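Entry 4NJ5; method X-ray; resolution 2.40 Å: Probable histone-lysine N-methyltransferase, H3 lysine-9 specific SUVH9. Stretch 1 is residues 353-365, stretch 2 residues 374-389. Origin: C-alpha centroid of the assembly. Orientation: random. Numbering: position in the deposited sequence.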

ATOM      1  N   ARG A 353     -17.249  10.895  -1.292  1.00 19.29           N
ATOM      2  CA  ARG A 353     -18.075   9.926  -0.574  1.00 21.02           C
ATOM      3  C   ARG A 353     -17.309   8.629  -0.314  1.00 24.23           C
ATOM      4  O   ARG A 353     -17.842   7.544  -0.509  1.00 30.10           O
ATOM      5  CB  ARG A 353     -19.359   9.623  -1.358  1.00 19.97           C
ATOM      6  CG  ARG A 353     -20.325  10.796  -1.497  1.00 24.46           C
ATOM      7  CD  ARG A 353     -21.613  10.363  -2.194  1.00 25.56           C
ATOM      8  NE  ARG A 353     -22.549  11.466  -2.412  1.00 24.33           N
ATOM      9  CZ  ARG A 353     -23.477  11.848  -1.537  1.00 26.22           C
ATOM     10  NH1 ARG A 353     -23.588  11.225  -0.372  1.00 24.26           N
ATOM     11  NH2 ARG A 353     -24.293  12.855  -1.822  1.00 24.51           N
ATOM     12  N   VAL A 354     -16.065   8.744   0.138  1.00 21.21           N
ATOM     13  CA  VAL A 354     -15.199   7.578   0.301  1.00 16.31           C
ATOM     14  C   VAL A 354     -15.565   6.676   1.485  1.00 16.15           C
ATOM     15  O   VAL A 354     -15.945   5.521   1.291  1.00 16.30           O
ATOM     16  CB  VAL A 354     -13.711   7.989   0.388  1.00 18.05           C
ATOM     17  CG1 VAL A 354     -12.831   6.782   0.701  1.00 16.86           C
ATOM     18  CG2 VAL A 354     -13.276   8.638  -0.912  1.00 16.12           C
ATOM     19  N   THR A 355     -15.456   7.199   2.704  1.00 15.98           N
ATOM     20  CA  THR A 355     -15.584   6.364   3.901  1.00 17.03           C
ATOM     21  C   THR A 355     -17.006   5.864   4.176  1.00 18.91           C
ATOM     22  O   THR A 355     -17.186   4.857   4.862  1.00 19.13           O
ATOM     23  CB  THR A 355     -15.029   7.067   5.162  1.00 15.72           C
ATOM     24  OG1 THR A 355     -15.853   8.191   5.494  1.00 16.15           O
ATOM     25  CG2 THR A 355     -13.599   7.535   4.928  1.00 15.40           C
ATOM     26  N   GLN A 356     -18.007   6.559   3.641  1.00 17.62           N
ATOM     27  CA  GLN A 356     -19.399   6.151   3.819  1.00 17.98           C
ATOM     28  C   GLN A 356     -19.729   4.839   3.088  1.00 20.18           C
ATOM     29  O   GLN A 356     -20.768   4.232   3.339  1.00 24.82           O
ATOM     30  CB  GLN A 356     -20.358   7.273   3.394  1.00 18.30           C
ATOM     31  CG  GLN A 356     -20.288   7.631   1.919  1.00 18.52           C
ATOM     32  CD  GLN A 356     -20.956   8.961   1.600  1.00 21.70           C
ATOM     33  OE1 GLN A 356     -21.980   9.008   0.911  1.00 22.37           O
ATOM     34  NE2 GLN A 356     -20.369  10.051   2.086  1.00 18.89           N
ATOM     35  N   LYS A 357     -18.838   4.405   2.197  1.00 20.71           N
ATOM     36  CA  LYS A 357     -18.977   3.116   1.513  1.00 21.07           C
ATOM     37  C   LYS A 357     -18.753   1.934   2.453  1.00 18.45           C
ATOM     38  O   LYS A 357     -19.223   0.829   2.193  1.00 19.09           O
ATOM     39  CB  LYS A 357     -17.977   3.002   0.357  1.00 27.95           C
ATOM     40  CG  LYS A 357     -18.548   3.254  -1.026  1.00 35.46           C
ATOM     41  CD  LYS A 357     -18.719   4.732  -1.288  1.00 40.00           C
ATOM     42  CE  LYS A 357     -19.034   5.005  -2.746  1.00 45.03           C
ATOM     43  NZ  LYS A 357     -19.868   6.232  -2.890  1.00 47.54           N
ATOM     44  N   GLY A 358     -18.007   2.163   3.529  1.00 19.86           N
ATOM     45  CA  GLY A 358     -17.695   1.107   4.480  1.00 21.24           C
ATOM     46  C   GLY A 358     -16.622   0.156   3.976  1.00 19.61           C
ATOM     47  O   GLY A 358     -16.112   0.320   2.871  1.00 18.44           O
ATOM     48  N   LEU A 359     -16.283  -0.839   4.793  1.00 19.95           N
ATOM     49  CA  LEU A 359     -15.240  -1.804   4.451  1.00 20.21           C
ATOM     50  C   LEU A 359     -15.531  -2.515   3.129  1.00 22.03           C
ATOM     51  O   LEU A 359     -16.664  -2.920   2.869  1.00 18.04           O
ATOM     52  CB  LEU A 359     -15.068  -2.828   5.576  1.00 23.89           C
ATOM     53  CG  LEU A 359     -14.163  -4.033   5.291  1.00 27.09           C
ATOM     54  CD1 LEU A 359     -12.708  -3.611   5.132  1.00 26.35           C
ATOM     55  CD2 LEU A 359     -14.302  -5.097   6.376  1.00 24.74           C
ATOM     56  N   ARG A 360     -14.498  -2.651   2.301  1.00 23.06           N
ATOM     57  CA  ARG A 360     -14.621  -3.306   1.002  1.00 27.00           C
ATOM     58  C   ARG A 360     -13.451  -4.258   0.756  1.00 24.52           C
ATOM     59  O   ARG A 360     -13.437  -4.997  -0.231  1.00 24.31           O
ATOM     60  CB  ARG A 360     -14.662  -2.265  -0.115  1.00 34.09           C
ATOM     61  CG  ARG A 360     -13.294  -1.702  -0.458  1.00 40.13           C
ATOM     62  CD  ARG A 360     -13.400  -0.372  -1.185  1.00 46.70           C
ATOM     63  NE  ARG A 360     -12.095   0.260  -1.363  1.00 48.26           N
ATOM     64  CZ  ARG A 360     -11.452   0.933  -0.413  1.00 46.45           C
ATOM     65  NH1 ARG A 360     -11.983   1.058   0.796  1.00 41.16           N
ATOM     66  NH2 ARG A 360     -10.269   1.475  -0.670  1.00 48.59           N
ATOM     67  N   ASN A 361     -12.465  -4.224   1.647  1.00 17.99           N
ATOM     68  CA  ASN A 361     -11.312  -5.111   1.553  1.00 17.64           C
ATOM     69  C   ASN A 361     -11.500  -6.375   2.387  1.00 19.66           C
ATOM     70  O   ASN A 361     -12.185  -6.357   3.409  1.00 19.31           O
ATOM     71  CB  ASN A 361     -10.041  -4.381   1.989  1.00 22.74           C
ATOM     72  CG  ASN A 361      -9.583  -3.357   0.973  1.00 22.58           C
ATOM     73  OD1 ASN A 361      -9.618  -2.154   1.230  1.00 20.75           O
ATOM     74  ND2 ASN A 361      -9.149  -3.828  -0.193  1.00 17.09           N
ATOM     75  N   ARG A 362     -10.897  -7.475   1.953  1.00 18.59           N
ATOM     76  CA  ARG A 362     -11.007  -8.720   2.700  1.00 22.20           C
ATOM     77  C   ARG A 362      -9.920  -8.777   3.770  1.00 21.94           C
ATOM     78  O   ARG A 362      -8.727  -8.809   3.464  1.00 22.52           O
ATOM     79  CB  ARG A 362     -10.930  -9.929   1.762  1.00 32.39           C
ATOM     80  CG  ARG A 362     -11.424 -11.235   2.378  1.00 41.59           C
ATOM     81  CD  ARG A 362     -11.565 -12.339   1.329  1.00 47.89           C
ATOM     82  NE  ARG A 362     -12.879 -12.357   0.693  1.00 50.85           N
ATOM     83  CZ  ARG A 362     -13.198 -11.668  -0.398  1.00 53.95           C
ATOM     84  NH1 ARG A 362     -14.421 -11.752  -0.902  1.00 52.71           N
ATOM     85  NH2 ARG A 362     -12.297 -10.892  -0.987  1.00 56.60           N
ATOM     86  N   LEU A 363     -10.342  -8.769   5.030  1.00 20.79           N
ATOM     87  CA  LEU A 363      -9.408  -8.746   6.146  1.00 18.78           C
ATOM     88  C   LEU A 363      -9.460 -10.028   6.967  1.00 21.44           C
ATOM     89  O   LEU A 363     -10.407 -10.817   6.871  1.00 20.31           O
ATOM     90  CB  LEU A 363      -9.692  -7.551   7.054  1.00 20.10           C
ATOM     91  CG  LEU A 363      -9.759  -6.179   6.388  1.00 19.79           C
ATOM     92  CD1 LEU A 363     -10.157  -5.122   7.410  1.00 16.95           C
ATOM     93  CD2 LEU A 363      -8.427  -5.841   5.744  1.00 21.15           C
ATOM     94  N   GLU A 364      -8.437 -10.210   7.792  1.00 19.78           N
ATOM     95  CA  GLU A 364      -8.288 -11.408   8.598  1.00 20.72           C
ATOM     96  C   GLU A 364      -7.817 -11.053  10.000  1.00 22.14           C
ATOM     97  O   GLU A 364      -6.799 -10.380  10.179  1.00 25.09           O
ATOM     98  CB  GLU A 364      -7.306 -12.368   7.925  1.00 22.80           C
ATOM     99  CG  GLU A 364      -6.914 -13.571   8.758  1.00 25.09           C
ATOM    100  CD  GLU A 364      -6.191 -14.625   7.935  1.00 28.82           C
ATOM    101  OE1 GLU A 364      -6.855 -15.300   7.116  1.00 26.66           O
ATOM    102  OE2 GLU A 364      -4.960 -14.773   8.101  1.00 26.83           O
ATOM    103  N   VAL A 365      -8.589 -11.491  10.987  1.00 25.14           N
ATOM    104  CA  VAL A 365      -8.229 -11.360  12.388  1.00 22.83           C
ATOM    105  C   VAL A 365      -7.579 -12.671  12.790  1.00 25.01           C
ATOM    106  O   VAL A 365      -8.220 -13.717  12.771  1.00 26.53           O
ATOM    107  CB  VAL A 365      -9.474 -11.115  13.258  1.00 21.55           C
ATOM    108  CG1 VAL A 365      -9.099 -11.057  14.734  1.00 22.06           C
ATOM    109  CG2 VAL A 365     -10.169  -9.835  12.828  1.00 20.58           C
ATOM    110  N   GLY A 374      -4.415  -9.988  15.940  1.00 33.25           N
ATOM    111  CA  GLY A 374      -3.936  -9.001  14.991  1.00 27.92           C
ATOM    112  C   GLY A 374      -4.796  -8.989  13.747  1.00 27.06           C
ATOM    113  O   GLY A 374      -5.625  -9.869  13.548  1.00 21.23           O
ATOM    114  N   VAL A 375      -4.606  -7.979  12.910  1.00 35.72           N
ATOM    115  CA  VAL A 375      -5.377  -7.863  11.684  1.00 34.11           C
ATOM    116  C   VAL A 375      -4.442  -7.709  10.494  1.00 34.44           C
ATOM    117  O   VAL A 375      -3.495  -6.925  10.538  1.00 37.78           O
ATOM    118  CB  VAL A 375      -6.322  -6.651  11.733  1.00 21.29           C
ATOM    119  CG1 VAL A 375      -7.097  -6.529  10.431  1.00 18.17           C
ATOM    120  CG2 VAL A 375      -7.265  -6.756  12.926  1.00 19.03           C
ATOM    121  N   ARG A 376      -4.706  -8.470   9.438  1.00 22.24           N
ATOM    122  CA  ARG A 376      -3.950  -8.356   8.200  1.00 21.22           C
ATOM    123  C   ARG A 376      -4.927  -8.320   7.031  1.00 22.16           C
ATOM    124  O   ARG A 376      -6.080  -8.713   7.174  1.00 20.77           O
ATOM    125  CB  ARG A 376      -2.995  -9.541   8.050  1.00 24.19           C
ATOM    126  CG  ARG A 376      -3.682 -10.889   8.223  1.00 31.03           C
ATOM    127  CD  ARG A 376      -2.827 -12.035   7.701  1.00 32.53           C
ATOM    128  NE  ARG A 376      -1.792 -12.458   8.639  1.00 28.80           N
ATOM    129  CZ  ARG A 376      -1.860 -13.555   9.388  1.00 25.81           C
ATOM    130  NH1 ARG A 376      -2.919 -14.347   9.317  1.00 23.94           N
ATOM    131  NH2 ARG A 376      -0.862 -13.864  10.205  1.00 24.48           N
ATOM    132  N   SER A 377      -4.470  -7.850   5.875  1.00 24.43           N
ATOM    133  CA  SER A 377      -5.324  -7.778   4.694  1.00 26.22           C
ATOM    134  C   SER A 377      -4.947  -8.825   3.652  1.00 25.79           C
ATOM    135  O   SER A 377      -3.766  -9.045   3.393  1.00 29.66           O
ATOM    136  CB  SER A 377      -5.240  -6.386   4.068  1.00 22.27           C
ATOM    137  OG  SER A 377      -5.902  -6.355   2.816  1.00 23.91           O
ATOM    138  N   LEU A 378      -5.949  -9.464   3.050  1.00 22.54           N
ATOM    139  CA  LEU A 378      -5.694 -10.377   1.937  1.00 24.96           C
ATOM    140  C   LEU A 378      -5.450  -9.582   0.662  1.00 24.34           C
ATOM    141  O   LEU A 378      -4.833 -10.073  -0.286  1.00 24.72           O
ATOM    142  CB  LEU A 378      -6.857 -11.348   1.713  1.00 24.83           C
ATOM    143  CG  LEU A 378      -7.447 -12.134   2.888  1.00 31.67           C
ATOM    144  CD1 LEU A 378      -8.322 -13.269   2.378  1.00 34.61           C
ATOM    145  CD2 LEU A 378      -6.380 -12.674   3.816  1.00 28.54           C
ATOM    146  N   ASP A 379      -5.944  -8.350   0.642  1.00 21.99           N
ATOM    147  CA  ASP A 379      -5.833  -7.511  -0.540  1.00 21.70           C
ATOM    148  C   ASP A 379      -4.623  -6.599  -0.438  1.00 25.89           C
ATOM    149  O   ASP A 379      -4.091  -6.367   0.647  1.00 26.43           O
ATOM    150  CB  ASP A 379      -7.101  -6.675  -0.724  1.00 23.26           C
ATOM    151  CG  ASP A 379      -8.362  -7.523  -0.747  1.00 25.26           C
ATOM    152  OD1 ASP A 379      -8.295  -8.675  -1.225  1.00 19.84           O
ATOM    153  OD2 ASP A 379      -9.418  -7.038  -0.284  1.00 25.86           O
ATOM    154  N   VAL A 380      -4.183  -6.095  -1.582  1.00 25.36           N
ATOM    155  CA  VAL A 380      -3.146  -5.083  -1.616  1.00 21.27           C
ATOM    156  C   VAL A 380      -3.763  -3.786  -1.117  1.00 22.93           C
ATOM    157  O   VAL A 380      -4.894  -3.458  -1.468  1.00 22.37           O
ATOM    158  CB  VAL A 380      -2.608  -4.903  -3.050  1.00 18.73           C
ATOM    159  CG1 VAL A 380      -1.837  -3.602  -3.190  1.00 18.41           C
ATOM    160  CG2 VAL A 380      -1.747  -6.101  -3.447  1.00 19.67           C
ATOM    161  N   LEU A 381      -3.040  -3.067  -0.267  1.00 22.48           N
ATOM    162  CA  LEU A 381      -3.506  -1.770   0.194  1.00 20.16           C
ATOM    163  C   LEU A 381      -2.517  -0.702  -0.230  1.00 20.26           C
ATOM    164  O   LEU A 381      -1.328  -0.789   0.080  1.00 21.97           O
ATOM    165  CB  LEU A 381      -3.669  -1.762   1.711  1.00 16.39           C
ATOM    166  CG  LEU A 381      -4.635  -2.795   2.284  1.00 16.34           C
ATOM    167  CD1 LEU A 381      -4.538  -2.799   3.794  1.00 16.29           C
ATOM    168  CD2 LEU A 381      -6.059  -2.502   1.833  1.00 16.08           C
ATOM    169  N   HIS A 382      -3.006   0.306  -0.945  1.00 17.62           N
ATOM    170  CA  HIS A 382      -2.129   1.368  -1.414  1.00 19.84           C
ATOM    171  C   HIS A 382      -2.126   2.575  -0.479  1.00 21.58           C
ATOM    172  O   HIS A 382      -3.036   2.755   0.332  1.00 18.25           O
ATOM    173  CB  HIS A 382      -2.464   1.778  -2.850  1.00 16.70           C
ATOM    174  CG  HIS A 382      -3.805   2.424  -3.007  1.00 20.93           C
ATOM    175  ND1 HIS A 382      -4.941   1.712  -3.329  1.00 21.56           N
ATOM    176  CD2 HIS A 382      -4.186   3.721  -2.918  1.00 16.12           C
ATOM    177  CE1 HIS A 382      -5.967   2.541  -3.419  1.00 20.32           C
ATOM    178  NE2 HIS A 382      -5.535   3.765  -3.175  1.00 24.79           N
ATOM    179  N   ALA A 383      -1.082   3.388  -0.605  1.00 28.11           N
ATOM    180  CA  ALA A 383      -0.881   4.549   0.251  1.00 27.19           C
ATOM    181  C   ALA A 383      -2.035   5.536   0.152  1.00 24.49           C
ATOM    182  O   ALA A 383      -2.397   5.967  -0.940  1.00 25.05           O
ATOM    183  CB  ALA A 383       0.429   5.235  -0.104  1.00 22.42           C
ATOM    184  N   GLY A 384      -2.611   5.883   1.300  1.00 15.92           N
ATOM    185  CA  GLY A 384      -3.682   6.862   1.350  1.00 15.69           C
ATOM    186  C   GLY A 384      -5.068   6.290   1.113  1.00 15.29           C
ATOM    187  O   GLY A 384      -6.055   7.025   1.120  1.00 20.52           O
ATOM    188  N   ALA A 385      -5.149   4.980   0.901  1.00 15.20           N
ATOM    189  CA  ALA A 385      -6.439   4.330   0.655  1.00 16.36           C
ATOM    190  C   ALA A 385      -7.224   4.097   1.944  1.00 14.81           C
ATOM    191  O   ALA A 385      -6.642   3.863   3.003  1.00 14.82           O
ATOM    192  CB  ALA A 385      -6.240   3.019  -0.083  1.00 15.20           C
ATOM    193  N   PHE A 386      -8.549   4.158   1.843  1.00 18.58           N
ATOM    194  CA  PHE A 386      -9.429   3.907   2.983  1.00 15.99           C
ATOM    195  C   PHE A 386      -9.560   2.416   3.240  1.00 16.57           C
ATOM    196  O   PHE A 386      -9.813   1.637   2.323  1.00 18.03           O
ATOM    197  CB  PHE A 386     -10.810   4.519   2.739  1.00 18.77           C
ATOM    198  CG  PHE A 386     -11.861   4.081   3.733  1.00 18.92           C
ATOM    199  CD1 PHE A 386     -11.771   4.441   5.066  1.00 17.27           C
ATOM    200  CD2 PHE A 386     -12.948   3.322   3.322  1.00 19.40           C
ATOM    201  CE1 PHE A 386     -12.744   4.047   5.980  1.00 19.46           C
ATOM    202  CE2 PHE A 386     -13.923   2.926   4.225  1.00 23.66           C
ATOM    203  CZ  PHE A 386     -13.822   3.291   5.558  1.00 20.72           C
ATOM    204  N   ILE A 387      -9.391   2.018   4.494  1.00 18.51           N
ATOM    205  CA  ILE A 387      -9.473   0.610   4.851  1.00 23.00           C
ATOM    206  C   ILE A 387     -10.846   0.289   5.441  1.00 24.75           C
ATOM    207  O   ILE A 387     -11.628  -0.461   4.855  1.00 26.65           O
ATOM    208  CB  ILE A 387      -8.344   0.220   5.831  1.00 18.17           C
ATOM    209  CG1 ILE A 387      -6.980   0.481   5.183  1.00 22.11           C
ATOM    210  CG2 ILE A 387      -8.466  -1.237   6.247  1.00 16.48           C
ATOM    211  CD1 ILE A 387      -5.801   0.356   6.131  1.00 25.51           C
ATOM    212  N   CYS A 388     -11.138   0.883   6.590  1.00 22.90           N
ATOM    213  CA  CYS A 388     -12.389   0.643   7.289  1.00 22.43           C
ATOM    214  C   CYS A 388     -12.543   1.674   8.391  1.00 23.96           C
ATOM    215  O   CYS A 388     -11.599   2.398   8.716  1.00 22.17           O
ATOM    216  CB  CYS A 388     -12.382  -0.743   7.922  1.00 15.78           C
ATOM    217  SG  CYS A 388     -11.107  -0.916   9.189  1.00 21.67           S
ATOM    218  N   GLU A 389     -13.738   1.727   8.969  1.00 17.55           N
ATOM    219  CA  GLU A 389     -14.000   2.559  10.130  1.00 15.98           C
ATOM    220  C   GLU A 389     -13.430   1.862  11.363  1.00 18.61           C
ATOM    221  O   GLU A 389     -13.251   0.643  11.365  1.00 16.36           O
ATOM    222  CB  GLU A 389     -15.515   2.761  10.283  1.00 19.09           C
ATOM    223  CG  GLU A 389     -15.942   3.719  11.389  1.00 19.52           C
ATOM    224  CD  GLU A 389     -17.440   4.008  11.377  1.00 22.65           C
ATOM    225  OE1 GLU A 389     -18.105   3.667  10.375  1.00 21.14           O
ATOM    226  OE2 GLU A 389     -17.953   4.576  12.369  1.00 20.36           O
TER
HETATM  227  O   HOH W   1     -12.111  -0.965   2.464  1.00 17.75           O
HETATM  228  O   HOH W   2      -8.482  -0.089   0.317  1.00 25.73           O

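Strands 363-365 and 374-377 of one chain run antiparallel, their axes 158° apart in direction and approaching to 4.7 Å. Glu364 and Arg376 form the hydrogen-bonded pair: Glu364 N donates to Arg376 O and Arg376 N to Glu364 O, each at 2.9 Å. Leu363 with Ser377 and Val365 with Val375 are the flanking non-hydrogen-bonded pairs, where the backbones draw closer (CA to CA 4.4 and 4.6 Å) and Val365 CA lies 3.2 Å from Gly374 O in a CA-H...O contact. Past the strand end, Leu378 N still reaches Arg362 O at 2.9 Å, carrying the ladder into the loop.

Glu364 and Arg376 project from the same face of the sheet, and their side chains close a salt bridge, with Glu364 OE2 a very short 2.4 Å from Arg376 NH1 at the edge of the guanidinium. The other face carries Leu363, Val365, Val375 and Ser377; Val365 CG2 meets Val375 CG2 at 4.2 Å.

Asp379 fastens the segment leading into the strand: its OD2 accepts from Arg362 N at 2.7 Å and from Asn361 ND2 at 3.2 Å, so one carboxylate oxygen holds both a backbone and a side-chain donor. Farther along, Arg360 sets out sideways but its end comes nearer, and NH1 donates to Phe386 O at 2.7 Å, while the bond from NH2 to the same oxygen (3.0 Å) is weak. Water 2 donates to Asn361 OD1 at 2.5 Å and to Phe386 O at 3.0 Å, bridging the stretches.

Phe386 points toward stretch 1 and has the largest covered area of any residue here, 131 Å². Thr355 sits over one face of its ring, CA 3.9 Å from the ring centroid in a CH-pi contact, whereas Gly358 O approaches the edge, 3.7 Å from Phe386 CE2. Val354 CG1 packs 3.7 Å from Phe386 CB.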